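Local coordinates for protein Ifi204 (PDB 5YZW) that probably senses DNA in innate immunity, as an interferon-inducible PYHIN-family protein whose HIN domain, made of two OB folds, recognises DNA, at residues 11-16 and 37-42; 45-50 and 72-77. All coordinates share one frame; numbering follows the deposited sequence.

Overall arrangement
Interactions 1 and 2 belong to the same mixed beta sheet, the curled sheet of the first of two OB-fold lobes in this HIN domain. They come in series along the chain: interaction 1 pairs the open end of the hairpin of strands 11-25 and 30-38, and interaction 2 then pairs strand 43-48 with strand 74-77. Strands 30-38 and 43-48 are neighbours, so the two contacts follow each other round the sheet, their centres about 14 Å apart. They meet directly where Val37 CG2 packs on Val46 CG2 at 3.7 Å. The antiparallel hairpin pairing and the parallel pairing are thus successive seams of the first OB-fold barrel, the second of them facing the other lobe.

Interaction 1: residues 11-16 and 37-42; sequences KQVMVL and VATETE
Val13 and Val37 form the tight side of this contact between the two strands of an OB-fold hairpin. With Val13 CG1 anti to the carbonyl carbon (chi1 -58°), Val13 CG2 falls between the backbone N and that carbon and comes within 3.6 Å of Val37 CB, the two side chains crossing obliquely. Val15 flanks them more distantly, its CG2 4.3 Å from Val37 CG1. On the sheet face opposite Val15 and Val37 lie the side chains of Met14 and Ala38, an antiparallel hydrogen-bonded pair: Met14 N gives to Ala38 O at 2.9 Å, and the return bond from Ala38 N to Met14 O is more bent (138° at the hydrogen). On the Ala38 face, Leu16 CD1 meets the Ala38 methyl at 4.0 Å. Packing thins toward Thr39, where strand pairing stops. Its CG2 lies across the Lys11 chain, 3.9 Å from Lys11 CG, while Thr39 OG1 turns to its own loop and accepts from Glu42 N at 3.0 Å, an ST motif. The turn through Glu40 and Thr41 is solvent-exposed. Strand 62-71 flanks strand 11-16, its Ile63 and Ile65 touching Val13; helix 96-103 packs on Met14 and Leu16, and Phe44 and Val46 of strand 43-48 meet Val37.

Interaction 2: residues 45-50 and 72-77; sequences RVKVFD and NGFLEI
Lys47 lays the end of its side chain over one face of the Phe74 ring, in the parallel pairing of strands 45-48 and 74-77 that helps close the first OB-fold barrel. Lys47 CE sits almost over the ring centre, 3.6 Å from the Phe74 centroid and 6° off the normal, a CH-pi contact. Farther along the extended chain, Lys47 NZ makes a cation-pi contact 4.0 Å from the Phe74 centroid. Arg45 CB also touches this ring, obliquely, at Phe74 CD2, and Phe119 of strand 119-132 packs against Phe74, bringing the second lobe to this end of the contact. Four backbone bonds join the strands: Leu75 N to Arg45 O, Lys47 N to Leu75 O, Ile77 N to Lys47 O and Phe49 N to Ile77 O. The bond from Phe49 N to Ile77 O, at 2.8 Å, meets its carbonyl almost head-on (C=O...N 175°) and continues the pairing just past the strand end. On the face of Val46 and Val48, Ile77 reaches with CD1 to Val46 CG1 at 3.7 Å. On the Lys47 face, Phe49 turns its edge to Glu76, Phe49 CE2 lying 3.8 Å from Glu76 CD, with ring and carboxylate planes 82° apart. Lys47 NZ is hydrogen-bonded to His187 ND1 and is too far from Glu76 OE1 for a salt bridge; instead, a water accepts from Lys47 NZ at 2.9 Å and donates to Glu76 OE1 at 2.6 Å.

Interaction 1: residues 11-16 and 37-42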
loop_
_atom_site.group_PDB
_atom_site.type_symbol
_atom_site.label_atom_id
_atom_site.label_comp_id
_atom_site.label_asym_id
_atom_site.label_seq_id
_atom_site.Cartn_x
_atom_site.Cartn_y
_atom_site.Cartn_z
ATOM N N LYS A 11 -18.453 -1.611 7.731
ATOM C CA LYS A 11 -17.325 -2.134 8.502
ATOM C C LYS A 11 -16.761 -1.009 9.357
ATOM O O LYS A 11 -16.443 0.070 8.840
ATOM C CB LYS A 11 -16.206 -2.693 7.603
ATOM C CG LYS A 11 -15.126 -3.509 8.384
ATOM C CD LYS A 11 -13.884 -3.917 7.501
ATOM C CE LYS A 11 -14.306 -4.746 6.314
ATOM N NZ LYS A 11 -15.042 -5.977 6.745
ATOM N N GLN A 12 -16.613 -1.266 10.651
ATOM C CA GLN A 12 -16.177 -0.262 11.615
ATOM C C GLN A 12 -14.708 -0.485 11.908
ATOM O O GLN A 12 -14.339 -1.536 12.436
ATOM C CB GLN A 12 -16.980 -0.340 12.919
ATOM C CG GLN A 12 -18.215 0.518 12.958
ATOM C CD GLN A 12 -18.878 0.508 14.327
ATOM O OE1 GLN A 12 -18.246 0.167 15.336
ATOM N NE2 GLN A 12 -20.152 0.910 14.375
ATOM N N VAL A 13 -13.867 0.499 11.575
ATOM C CA VAL A 13 -12.419 0.312 11.642
ATOM C C VAL A 13 -11.730 1.519 12.264
ATOM O O VAL A 13 -12.243 2.641 12.260
ATOM C CB VAL A 13 -11.789 0.010 10.255
ATOM C CG1 VAL A 13 -12.412 -1.216 9.642
ATOM C CG2 VAL A 13 -11.958 1.201 9.305
ATOM N N MET A 14 -10.532 1.269 12.782
ATOM C CA MET A 14 -9.608 2.332 13.127
ATOM C C MET A 14 -8.575 2.488 12.014
ATOM O O MET A 14 -8.009 1.500 11.546
ATOM C CB MET A 14 -8.899 2.056 14.450
ATOM C CG MET A 14 -8.163 3.297 14.938
ATOM S SD MET A 14 -7.195 3.078 16.429
ATOM C CE MET A 14 -8.418 3.453 17.702
ATOM N N VAL A 15 -8.353 3.729 11.590
ATOM C CA VAL A 15 -7.303 4.062 10.628
ATOM C C VAL A 15 -5.945 3.932 11.302
ATOM O O VAL A 15 -5.690 4.572 12.324
ATOM C CB VAL A 15 -7.505 5.483 10.087
ATOM C CG1 VAL A 15 -6.415 5.820 9.068
ATOM C CG2 VAL A 15 -8.905 5.629 9.492
ATOM N N LEU A 16 -5.061 3.117 10.720
ATOM C CA LEU A 16 -3.715 2.928 11.255
ATOM C C LEU A 16 -2.670 3.801 10.565
ATOM O O LEU A 16 -1.870 4.453 11.234
ATOM C CB LEU A 16 -3.308 1.456 11.148
ATOM C CG LEU A 16 -4.231 0.478 11.894
ATOM C CD1 LEU A 16 -3.598 -0.890 11.979
ATOM C CD2 LEU A 16 -4.584 0.970 13.277
ATOM N N VAL A 37 -6.187 -0.152 7.721
ATOM C CA VAL A 37 -7.213 0.007 8.757
ATOM C C VAL A 37 -7.390 -1.329 9.464
ATOM O O VAL A 37 -6.897 -2.363 9.010
ATOM C CB VAL A 37 -8.575 0.497 8.218
ATOM C CG1 VAL A 37 -8.445 1.828 7.499
ATOM C CG2 VAL A 37 -9.253 -0.563 7.345
ATOM N N ALA A 38 -8.113 -1.303 10.589
ATOM C CA ALA A 38 -8.246 -2.515 11.390
ATOM C C ALA A 38 -9.584 -2.554 12.110
ATOM O O ALA A 38 -10.023 -1.544 12.669
ATOM C CB ALA A 38 -7.123 -2.626 12.426
ATOM N N THR A 39 -10.226 -3.724 12.089
ATOM C CA THR A 39 -11.225 -4.073 13.099
ATOM C C THR A 39 -10.480 -4.521 14.346
ATOM O O THR A 39 -9.252 -4.452 14.413
ATOM C CB THR A 39 -12.168 -5.165 12.611
ATOM O OG1 THR A 39 -11.423 -6.364 12.380
ATOM C CG2 THR A 39 -12.914 -4.752 11.340
ATOM N N GLU A 40 -11.205 -5.007 15.355
ATOM C CA GLU A 40 -10.526 -5.529 16.537
ATOM C C GLU A 40 -9.745 -6.817 16.268
ATOM O O GLU A 40 -8.814 -7.125 17.022
ATOM C CB GLU A 40 -11.548 -5.750 17.664
ATOM C CG GLU A 40 -12.389 -4.499 17.910
ATOM C CD GLU A 40 -12.999 -4.425 19.315
ATOM O OE1 GLU A 40 -12.258 -4.189 20.299
ATOM O OE2 GLU A 40 -14.235 -4.583 19.422
ATOM N N THR A 41 -10.059 -7.566 15.204
ATOM C CA THR A 41 -9.345 -8.817 14.944
ATOM C C THR A 41 -8.622 -8.908 13.598
ATOM O O THR A 41 -7.820 -9.831 13.417
ATOM C CB THR A 41 -10.305 -10.011 15.063
ATOM O OG1 THR A 41 -11.334 -9.904 14.076
ATOM C CG2 THR A 41 -10.945 -10.049 16.443
ATOM N N GLU A 42 -8.871 -8.003 12.653
ATOM C CA GLU A 42 -8.282 -8.108 11.319
ATOM C C GLU A 42 -7.833 -6.734 10.841
ATOM O O GLU A 42 -8.323 -5.707 11.306
ATOM C CB GLU A 42 -9.271 -8.674 10.296
ATOM C CG GLU A 42 -9.688 -10.112 10.499
ATOM C CD GLU A 42 -10.745 -10.520 9.502
ATOM O OE1 GLU A 42 -11.899 -10.028 9.625
ATOM O OE2 GLU A 42 -10.418 -11.308 8.584
#

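Interaction 2: residues 45-50 and 72-77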
loop_
_atom_site.group_PDB
_atom_site.type_symbol
_atom_site.label_atom_id
_atom_site.label_comp_id
_atom_site.label_asym_id
_atom_site.label_seq_id
_atom_site.Cartn_x
_atom_site.Cartn_y
_atom_site.Cartn_z
ATOM N N ARG A 45 -6.159 -3.582 3.825
ATOM C CA ARG A 45 -5.509 -2.591 2.983
ATOM C C ARG A 45 -6.556 -1.958 2.078
ATOM O O ARG A 45 -7.309 -2.665 1.407
ATOM C CB ARG A 45 -4.378 -3.244 2.181
ATOM C CG ARG A 45 -3.099 -3.277 2.968
ATOM C CD ARG A 45 -2.129 -4.349 2.464
ATOM N NE ARG A 45 -0.986 -4.483 3.364
ATOM C CZ ARG A 45 0.180 -5.022 3.025
ATOM N NH1 ARG A 45 0.371 -5.485 1.794
ATOM N NH2 ARG A 45 1.156 -5.097 3.919
ATOM N N VAL A 46 -6.629 -0.631 2.101
ATOM C CA VAL A 46 -7.713 0.132 1.500
ATOM C C VAL A 46 -7.156 0.999 0.383
ATOM O O VAL A 46 -6.149 1.693 0.572
ATOM C CB VAL A 46 -8.424 1.020 2.542
ATOM C CG1 VAL A 46 -9.582 1.786 1.894
ATOM C CG2 VAL A 46 -8.925 0.169 3.700
ATOM N N LYS A 47 -7.847 0.995 -0.752
ATOM C CA LYS A 47 -7.617 1.917 -1.853
ATOM C C LYS A 47 -8.774 2.904 -1.899
ATOM O O LYS A 47 -9.927 2.507 -2.107
ATOM C CB LYS A 47 -7.507 1.158 -3.171
ATOM C CG LYS A 47 -6.136 0.532 -3.405
ATOM C CD LYS A 47 -6.201 -0.523 -4.522
ATOM C CE LYS A 47 -4.802 -1.026 -4.925
ATOM N NZ LYS A 47 -4.924 -1.977 -6.055
ATOM N N VAL A 48 -8.466 4.181 -1.696
ATOM C CA VAL A 48 -9.456 5.249 -1.633
ATOM C C VAL A 48 -9.344 6.045 -2.918
ATOM O O VAL A 48 -8.343 6.743 -3.143
ATOM C CB VAL A 48 -9.248 6.136 -0.401
ATOM C CG1 VAL A 48 -10.251 7.282 -0.399
ATOM C CG2 VAL A 48 -9.368 5.279 0.874
ATOM N N PHE A 49 -10.366 5.939 -3.775
ATOM C CA PHE A 49 -10.360 6.624 -5.065
ATOM C C PHE A 49 -11.137 7.941 -5.078
ATOM O O PHE A 49 -11.114 8.639 -6.098
ATOM C CB PHE A 49 -10.907 5.692 -6.153
ATOM C CG PHE A 49 -10.053 4.478 -6.384
ATOM C CD1 PHE A 49 -8.842 4.583 -7.059
ATOM C CD2 PHE A 49 -10.444 3.232 -5.902
ATOM C CE1 PHE A 49 -8.042 3.466 -7.272
ATOM C CE2 PHE A 49 -9.652 2.121 -6.112
ATOM C CZ PHE A 49 -8.446 2.240 -6.803
ATOM N N ASP A 50 -11.827 8.299 -3.986
ATOM C CA ASP A 50 -12.387 9.641 -3.798
ATOM C C ASP A 50 -11.537 10.326 -2.732
ATOM O O ASP A 50 -11.771 10.154 -1.530
ATOM C CB ASP A 50 -13.858 9.584 -3.380
ATOM C CG ASP A 50 -14.527 10.952 -3.387
ATOM O OD1 ASP A 50 -13.820 11.984 -3.440
ATOM O OD2 ASP A 50 -15.773 10.998 -3.321
ATOM N N ASN A 72 -8.421 -7.805 -5.676
ATOM C CA ASN A 72 -6.986 -8.067 -5.580
ATOM C C ASN A 72 -6.469 -7.966 -4.144
ATOM O O ASN A 72 -5.321 -7.582 -3.915
ATOM C CB ASN A 72 -6.201 -7.124 -6.492
ATOM C CG ASN A 72 -6.561 -7.300 -7.954
ATOM O OD1 ASN A 72 -6.749 -8.423 -8.432
ATOM N ND2 ASN A 72 -6.658 -6.189 -8.673
ATOM N N GLY A 73 -7.297 -8.309 -3.157
ATOM C CA GLY A 73 -6.834 -8.249 -1.781
ATOM C C GLY A 73 -6.928 -6.880 -1.138
ATOM O O GLY A 73 -6.464 -6.707 -0.005
ATOM N N PHE A 74 -7.506 -5.902 -1.823
ATOM C CA PHE A 74 -7.726 -4.579 -1.259
ATOM C C PHE A 74 -9.217 -4.327 -1.062
ATOM O O PHE A 74 -10.067 -4.930 -1.717
ATOM C CB PHE A 74 -7.162 -3.480 -2.170
ATOM C CG PHE A 74 -5.654 -3.525 -2.315
ATOM C CD1 PHE A 74 -5.059 -4.372 -3.235
ATOM C CD2 PHE A 74 -4.845 -2.713 -1.527
ATOM C CE1 PHE A 74 -3.653 -4.403 -3.386
ATOM C CE2 PHE A 74 -3.465 -2.743 -1.659
ATOM C CZ PHE A 74 -2.873 -3.598 -2.581
ATOM N N LEU A 75 -9.512 -3.407 -0.156
ATOM C CA LEU A 75 -10.854 -2.845 -0.024
ATOM C C LEU A 75 -10.884 -1.531 -0.789
ATOM O O LEU A 75 -10.077 -0.630 -0.523
ATOM C CB LEU A 75 -11.241 -2.603 1.436
ATOM C CG LEU A 75 -11.286 -3.759 2.422
ATOM C CD1 LEU A 75 -12.038 -3.322 3.690
ATOM C CD2 LEU A 75 -11.932 -4.996 1.812
ATOM N N GLU A 76 -11.797 -1.424 -1.752
ATOM C CA GLU A 76 -11.850 -0.258 -2.621
ATOM C C GLU A 76 -13.044 0.623 -2.248
ATOM O O GLU A 76 -14.156 0.122 -2.067
ATOM C CB GLU A 76 -11.915 -0.684 -4.092
ATOM C CG GLU A 76 -10.615 -1.363 -4.582
ATOM C CD GLU A 76 -10.558 -1.559 -6.091
ATOM O OE1 GLU A 76 -9.441 -1.823 -6.613
ATOM O OE2 GLU A 76 -11.615 -1.475 -6.750
ATOM N N ILE A 77 -12.795 1.929 -2.133
ATOM C CA ILE A 77 -13.791 2.947 -1.804
ATOM C C ILE A 77 -13.826 3.954 -2.947
ATOM O O ILE A 77 -12.807 4.588 -3.252
ATOM C CB ILE A 77 -13.453 3.668 -0.490
ATOM C CG1 ILE A 77 -13.351 2.666 0.664
ATOM C CG2 ILE A 77 -14.486 4.746 -0.217
ATOM C CD1 ILE A 77 -12.976 3.290 1.988
HETATM O O HOH W 1 -7.247 -5.858 2.511
HETATM O O HOH W 2 -7.483 -3.348 -5.944
#